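Local coordinates for SPbeta prophage-derived aminoglycoside N(3')-acetyltransferase-like protein YokD (Bacillus subtilis, PDB 2NYG) that binds coenzyme A and probably transfers acetyl groups to amines as an antibiotic N-acetyltransferase family member, which may contribute to antibiotic resistance, at residues A[235-240]-A[246-251]; A[229-234]-A[252-257]. One frame throughout, in Å; residues are numbered along the deposited sequence.

How the interactions relate
Interaction 1 pairs the two strands of a beta hairpin; interaction 2 brings together the helices that precede and follow that hairpin in the chain. The hairpin is thus nested inside the loop closed by 229-234 and 252-257. Interaction 1 is the larger and only partly buried, and is held mainly by backbone hydrogen bonds at the border of the sheet. Interaction 2 is small and buried, has no hydrogen bond across it, and rests on one phenylalanine ring. The two touch directly. Met-237 packs on Phe-231, Phe-250 packs on Ala-255, and Arg-248 forms a salt bridge with Glu-232.

Interaction 1: residues A[235-240]-A[246-251]; sequences HNMKVG and NCRLFS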
loop_
_atom_site.group_PDB
_atom_site.type_symbol
_atom_site.label_atom_id
_atom_site.label_comp_id
_atom_site.label_asym_id
_atom_site.label_seq_id
_atom_site.Cartn_x
_atom_site.Cartn_y
_atom_site.Cartn_z
ATOM N N HIS A 235 -25.952 -18.086 17.790
ATOM C CA HIS A 235 -26.140 -17.692 16.399
ATOM C C HIS A 235 -25.324 -18.482 15.396
ATOM O O HIS A 235 -24.188 -18.869 15.669
ATOM C CB HIS A 235 -25.894 -16.199 16.273
ATOM C CG HIS A 235 -26.969 -15.392 16.912
ATOM N ND1 HIS A 235 -28.080 -14.965 16.219
ATOM C CD2 HIS A 235 -27.187 -15.070 18.208
ATOM C CE1 HIS A 235 -28.940 -14.421 17.060
ATOM N NE2 HIS A 235 -28.423 -14.474 18.274
ATOM N N ASN A 236 -25.934 -18.746 14.244
ATOM C CA ASN A 236 -25.282 -19.517 13.196
ATOM C C ASN A 236 -24.067 -18.787 12.704
ATOM O O ASN A 236 -24.109 -17.587 12.435
ATOM C CB ASN A 236 -26.238 -19.783 12.041
ATOM C CG ASN A 236 -27.336 -20.758 12.417
ATOM O OD1 ASN A 236 -27.071 -21.811 13.006
ATOM N ND2 ASN A 236 -28.580 -20.416 12.076
ATOM N N MET A 237 -22.979 -19.525 12.584
ATOM C CA MET A 237 -21.728 -18.940 12.168
ATOM C C MET A 237 -20.810 -20.024 11.624
ATOM O O MET A 237 -20.568 -21.023 12.289
ATOM C CB MET A 237 -21.105 -18.269 13.383
ATOM C CG MET A 237 -19.786 -17.641 13.113
ATOM S SD MET A 237 -19.075 -16.993 14.588
ATOM C CE MET A 237 -20.232 -15.580 14.894
ATOM N N LYS A 238 -20.301 -19.835 10.418
ATOM C CA LYS A 238 -19.416 -20.831 9.835
ATOM C C LYS A 238 -17.979 -20.598 10.274
ATOM O O LYS A 238 -17.477 -19.484 10.225
ATOM C CB LYS A 238 -19.537 -20.805 8.309
ATOM C CG LYS A 238 -20.953 -21.091 7.855
ATOM C CD LYS A 238 -21.096 -21.189 6.360
ATOM C CE LYS A 238 -22.537 -21.530 5.998
ATOM N NZ LYS A 238 -22.733 -21.665 4.522
ATOM N N VAL A 239 -17.331 -21.652 10.739
ATOM C CA VAL A 239 -15.952 -21.554 11.175
ATOM C C VAL A 239 -15.130 -22.482 10.281
ATOM O O VAL A 239 -15.624 -23.502 9.807
ATOM C CB VAL A 239 -15.804 -21.957 12.678
ATOM C CG1 VAL A 239 -14.343 -21.899 13.104
ATOM C CG2 VAL A 239 -16.609 -21.016 13.544
ATOM N N GLY A 240 -13.877 -22.117 10.043
ATOM C CA GLY A 240 -13.026 -22.929 9.197
ATOM C C GLY A 240 -11.737 -22.213 8.839
ATOM O O GLY A 240 -11.672 -20.984 8.857
ATOM N N ASN A 246 -7.516 -18.898 11.195
ATOM C CA ASN A 246 -8.830 -19.319 11.686
ATOM C C ASN A 246 -9.848 -18.299 11.258
ATOM O O ASN A 246 -9.695 -17.110 11.528
ATOM C CB ASN A 246 -8.821 -19.428 13.212
ATOM C CG ASN A 246 -8.013 -20.602 13.695
ATOM O OD1 ASN A 246 -7.026 -20.438 14.407
ATOM N ND2 ASN A 246 -8.426 -21.803 13.302
ATOM N N CYS A 247 -10.902 -18.756 10.606
ATOM C CA CYS A 247 -11.892 -17.810 10.119
ATOM C C CYS A 247 -13.339 -18.095 10.476
ATOM O O CYS A 247 -13.724 -19.220 10.804
ATOM C CB CYS A 247 -11.814 -17.719 8.591
ATOM S SG CYS A 247 -10.166 -17.610 7.885
ATOM N N ARG A 248 -14.146 -17.047 10.418
ATOM C CA ARG A 248 -15.554 -17.229 10.622
ATOM C C ARG A 248 -16.298 -16.291 9.716
ATOM O O ARG A 248 -15.872 -15.170 9.474
ATOM C CB ARG A 248 -15.967 -17.067 12.082
ATOM C CG ARG A 248 -15.486 -15.879 12.811
ATOM C CD ARG A 248 -15.839 -16.105 14.268
ATOM N NE ARG A 248 -14.880 -15.485 15.177
ATOM C CZ ARG A 248 -14.306 -16.109 16.201
ATOM N NH1 ARG A 248 -14.591 -17.380 16.456
ATOM N NH2 ARG A 248 -13.439 -15.460 16.961
ATOM N N LEU A 249 -17.390 -16.800 9.165
ATOM C CA LEU A 249 -18.227 -16.044 8.256
ATOM C C LEU A 249 -19.614 -16.026 8.868
ATOM O O LEU A 249 -20.132 -17.079 9.239
ATOM C CB LEU A 249 -18.270 -16.736 6.885
ATOM C CG LEU A 249 -19.273 -16.129 5.900
ATOM C CD1 LEU A 249 -18.751 -14.798 5.387
ATOM C CD2 LEU A 249 -19.517 -17.071 4.754
ATOM N N PHE A 250 -20.206 -14.840 8.983
ATOM C CA PHE A 250 -21.549 -14.709 9.543
ATOM C C PHE A 250 -22.339 -13.553 8.951
ATOM O O PHE A 250 -21.804 -12.718 8.229
ATOM C CB PHE A 250 -21.477 -14.565 11.065
ATOM C CG PHE A 250 -20.653 -13.402 11.526
ATOM C CD1 PHE A 250 -21.185 -12.116 11.553
ATOM C CD2 PHE A 250 -19.341 -13.597 11.961
ATOM C CE1 PHE A 250 -20.426 -11.041 12.011
ATOM C CE2 PHE A 250 -18.577 -12.531 12.421
ATOM C CZ PHE A 250 -19.120 -11.251 12.447
ATOM N N SER A 251 -23.627 -13.527 9.268
ATOM C CA SER A 251 -24.542 -12.497 8.790
ATOM C C SER A 251 -24.236 -11.139 9.433
ATOM O O SER A 251 -24.068 -11.049 10.642
ATOM C CB SER A 251 -25.968 -12.916 9.118
ATOM O OG SER A 251 -26.876 -11.908 8.733
HETATM O O HOH W 1 -25.046 -15.253 11.137
#
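Lys-238 and Leu-249 form a hydrogen-bonded pair in an antiparallel beta hairpin. Lys-238 N gives a bond of 3.0 Å to Leu-249 O, and Leu-249 N returns one of 2.9 Å to Lys-238 O. Gly-240 and Cys-247 make the second hydrogen-bonded pair. Between them Val-239 and Arg-248 are a non-hydrogen-bonded pair, with CA atoms 4.4 Å apart. Here Val-239 CA lies close to Cys-247 O in a CA-H...O contact.

Beyond the regular pairing, the end of the Met-237 side chain comes nearer to strand 245-251, against Arg-248 and Phe-250. CG stands anti to the backbone N (chi1 179°), and the chain bends at chi3. SD meets Arg-248 CD at 3.4 Å, while CE reaches Phe-250 CD2 at 3.7 Å. The sulfur approaches the Phe-250 ring obliquely, as a Met-aromatic contact. Phe-231 and Glu-232 of helix 224-234 also touch Met-237.

The charged end of Arg-248 is gripped outside the hairpin. NH1 forms a salt bridge with Glu-232 and NH2 one with Asp-177, which probably limit the rotation of the guanidinium. Strand 238-242 is outermost in the mixed sheet within this chain. Strand 245-251 lies between it and strand 170-174, to which Arg-248 and Phe-250 bond through their backbones. At the C-terminal end of strand 245-251, Ser-251 is the N-cap of helix 252-268, its OG bonded to Glu-254 N. A water spans the two segments there, donating to Asn-236 O at 2.8 Å and accepting from Ser-251 N at 2.9 Å.

Interaction 2: residues A[229-234]-A[252-257]; sequences QAFEAE and LTEAVD
Phe-231 reaches from helix 224-234 to the first turns of helix 252-268 and meets Glu-254 and Ala-255. This is a helix-helix contact between the elements on either side of a beta hairpin in the chain. It is buried but small, covering 128 Å² over both segments. The CA atoms of Phe-231 and Ala-255, the nearest across the pair, are 7.2 Å apart, and the ring spans the gap between the two helices. It does so with CG anti to the backbone N (chi1 -176°).

The close part lies at the far end of the ring. Phe-231 CZ is 3.6 Å from Ala-255 CA, and Ala-255 CB lies over one ring face, 4.1 Å from CZ. This nearness of the ring to the helix backbone is consistent with the small side chain of Ala-255. No hydrogen bond crosses the contact. Other aromatic groups hold the ring from beyond the two segments: His-235 stacks with it, and Phe-258 meets it edge-to-face. Ala-255 also touches Phe-184 of helix 183-187.

The more open side belongs to Glu-254, which is partly exposed, in contrast to the buried Phe-231 and Ala-255. Its chain crosses Phe-231 at about a right angle and runs on extended beyond CG. The carboxylate plane is turned 66° from the ring plane. Of the Glu-254 side chain, the aliphatic part does the touching. Glu-254 CG lies 3.6 Å from Phe-231 CZ, and Glu-254 O lies obliquely by the ring, 3.2 Å from Phe-231 CE1.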
loop_
_atom_site.group_PDB
_atom_site.type_symbol
_atom_site.label_atom_id
_atom_site.label_comp_id
_atom_site.label_asym_id
_atom_site.label_seq_id
_atom_site.Cartn_x
_atom_site.Cartn_y
_atom_site.Cartn_z
ATOM N N GLN A 229 -18.442 -12.813 21.190
ATOM C CA GLN A 229 -18.411 -14.093 21.875
ATOM C C GLN A 229 -19.801 -14.481 22.406
ATOM O O GLN A 229 -20.115 -15.658 22.564
ATOM C CB GLN A 229 -17.354 -14.060 22.985
ATOM C CG GLN A 229 -15.947 -14.415 22.467
ATOM C CD GLN A 229 -14.817 -14.215 23.489
ATOM O OE1 GLN A 229 -14.952 -14.564 24.661
ATOM N NE2 GLN A 229 -13.684 -13.678 23.026
ATOM N N ALA A 230 -20.631 -13.473 22.652
ATOM C CA ALA A 230 -21.975 -13.700 23.145
ATOM C C ALA A 230 -22.858 -14.083 21.946
ATOM O O ALA A 230 -23.785 -14.890 22.055
ATOM C CB ALA A 230 -22.533 -12.412 23.836
ATOM N N PHE A 231 -22.544 -13.488 20.786
ATOM C CA PHE A 231 -23.272 -13.739 19.555
ATOM C C PHE A 231 -23.091 -15.193 19.174
ATOM O O PHE A 231 -23.967 -15.791 18.592
ATOM C CB PHE A 231 -22.703 -12.840 18.461
ATOM C CG PHE A 231 -23.418 -12.926 17.130
ATOM C CD1 PHE A 231 -24.741 -12.518 17.005
ATOM C CD2 PHE A 231 -22.747 -13.367 15.991
ATOM C CE1 PHE A 231 -25.369 -12.549 15.786
ATOM C CE2 PHE A 231 -23.374 -13.396 14.774
ATOM C CZ PHE A 231 -24.678 -12.992 14.664
ATOM N N GLU A 232 -21.932 -15.738 19.500
ATOM C CA GLU A 232 -21.580 -17.099 19.171
ATOM C C GLU A 232 -22.269 -18.144 19.990
ATOM O O GLU A 232 -22.202 -19.309 19.655
ATOM C CB GLU A 232 -20.083 -17.299 19.361
ATOM C CG GLU A 232 -19.227 -17.224 18.107
ATOM C CD GLU A 232 -17.709 -17.369 18.416
ATOM O OE1 GLU A 232 -17.364 -17.537 19.627
ATOM O OE2 GLU A 232 -16.867 -17.329 17.468
ATOM N N ALA A 233 -22.884 -17.745 21.087
ATOM C CA ALA A 233 -23.540 -18.701 21.950
ATOM C C ALA A 233 -24.693 -19.389 21.235
ATOM O O ALA A 233 -24.788 -20.608 21.244
ATOM C CB ALA A 233 -24.042 -18.002 23.198
ATOM N N GLU A 234 -25.509 -18.593 20.542
ATOM C CA GLU A 234 -26.702 -19.109 19.875
ATOM C C GLU A 234 -26.916 -18.739 18.413
ATOM O O GLU A 234 -27.966 -19.025 17.857
ATOM C CB GLU A 234 -27.928 -18.658 20.660
ATOM C CG GLU A 234 -27.922 -19.107 22.096
ATOM C CD GLU A 234 -29.151 -18.679 22.863
ATOM O OE1 GLU A 234 -29.324 -17.465 23.105
ATOM O OE2 GLU A 234 -29.945 -19.566 23.225
ATOM N N LEU A 252 -24.153 -10.089 8.625
ATOM C CA LEU A 252 -23.842 -8.782 9.163
ATOM C C LEU A 252 -25.075 -8.218 9.844
ATOM O O LEU A 252 -25.008 -7.737 10.978
ATOM C CB LEU A 252 -23.347 -7.850 8.057
ATOM C CG LEU A 252 -22.928 -6.419 8.418
ATOM C CD1 LEU A 252 -21.967 -5.878 7.402
ATOM C CD2 LEU A 252 -24.152 -5.529 8.500
ATOM N N THR A 253 -26.213 -8.302 9.151
ATOM C CA THR A 253 -27.487 -7.834 9.684
ATOM C C THR A 253 -27.794 -8.518 11.021
ATOM O O THR A 253 -28.294 -7.902 11.958
ATOM C CB THR A 253 -28.606 -8.141 8.704
ATOM O OG1 THR A 253 -28.319 -7.503 7.456
ATOM C CG2 THR A 253 -29.919 -7.642 9.228
ATOM N N GLU A 254 -27.484 -9.801 11.081
ATOM C CA GLU A 254 -27.717 -10.622 12.255
ATOM C C GLU A 254 -26.789 -10.207 13.382
ATOM O O GLU A 254 -27.156 -10.229 14.554
ATOM C CB GLU A 254 -27.473 -12.062 11.852
ATOM C CG GLU A 254 -27.824 -13.145 12.825
ATOM C CD GLU A 254 -27.950 -14.482 12.114
ATOM O OE1 GLU A 254 -27.689 -15.533 12.730
ATOM O OE2 GLU A 254 -28.330 -14.488 10.928
ATOM N N ALA A 255 -25.572 -9.824 13.019
ATOM C CA ALA A 255 -24.578 -9.410 13.992
ATOM C C ALA A 255 -24.921 -8.037 14.552
ATOM O O ALA A 255 -24.813 -7.796 15.750
ATOM C CB ALA A 255 -23.184 -9.392 13.343
ATOM N N VAL A 256 -25.331 -7.123 13.692
ATOM C CA VAL A 256 -25.655 -5.794 14.183
ATOM C C VAL A 256 -26.823 -5.854 15.163
ATOM O O VAL A 256 -26.765 -5.274 16.252
ATOM C CB VAL A 256 -26.007 -4.810 13.029
ATOM C CG1 VAL A 256 -26.328 -3.435 13.594
ATOM C CG2 VAL A 256 -24.836 -4.696 12.068
ATOM N N ASP A 257 -27.871 -6.573 14.782
ATOM C CA ASP A 257 -29.044 -6.676 15.630
ATOM C C ASP A 257 -28.722 -7.189 17.014
ATOM O O ASP A 257 -29.197 -6.628 17.992
ATOM C CB ASP A 257 -30.114 -7.551 14.972
ATOM C CG ASP A 257 -30.741 -6.884 13.762
ATOM O OD1 ASP A 257 -30.640 -5.638 13.665
ATOM O OD2 ASP A 257 -31.340 -7.598 12.924
#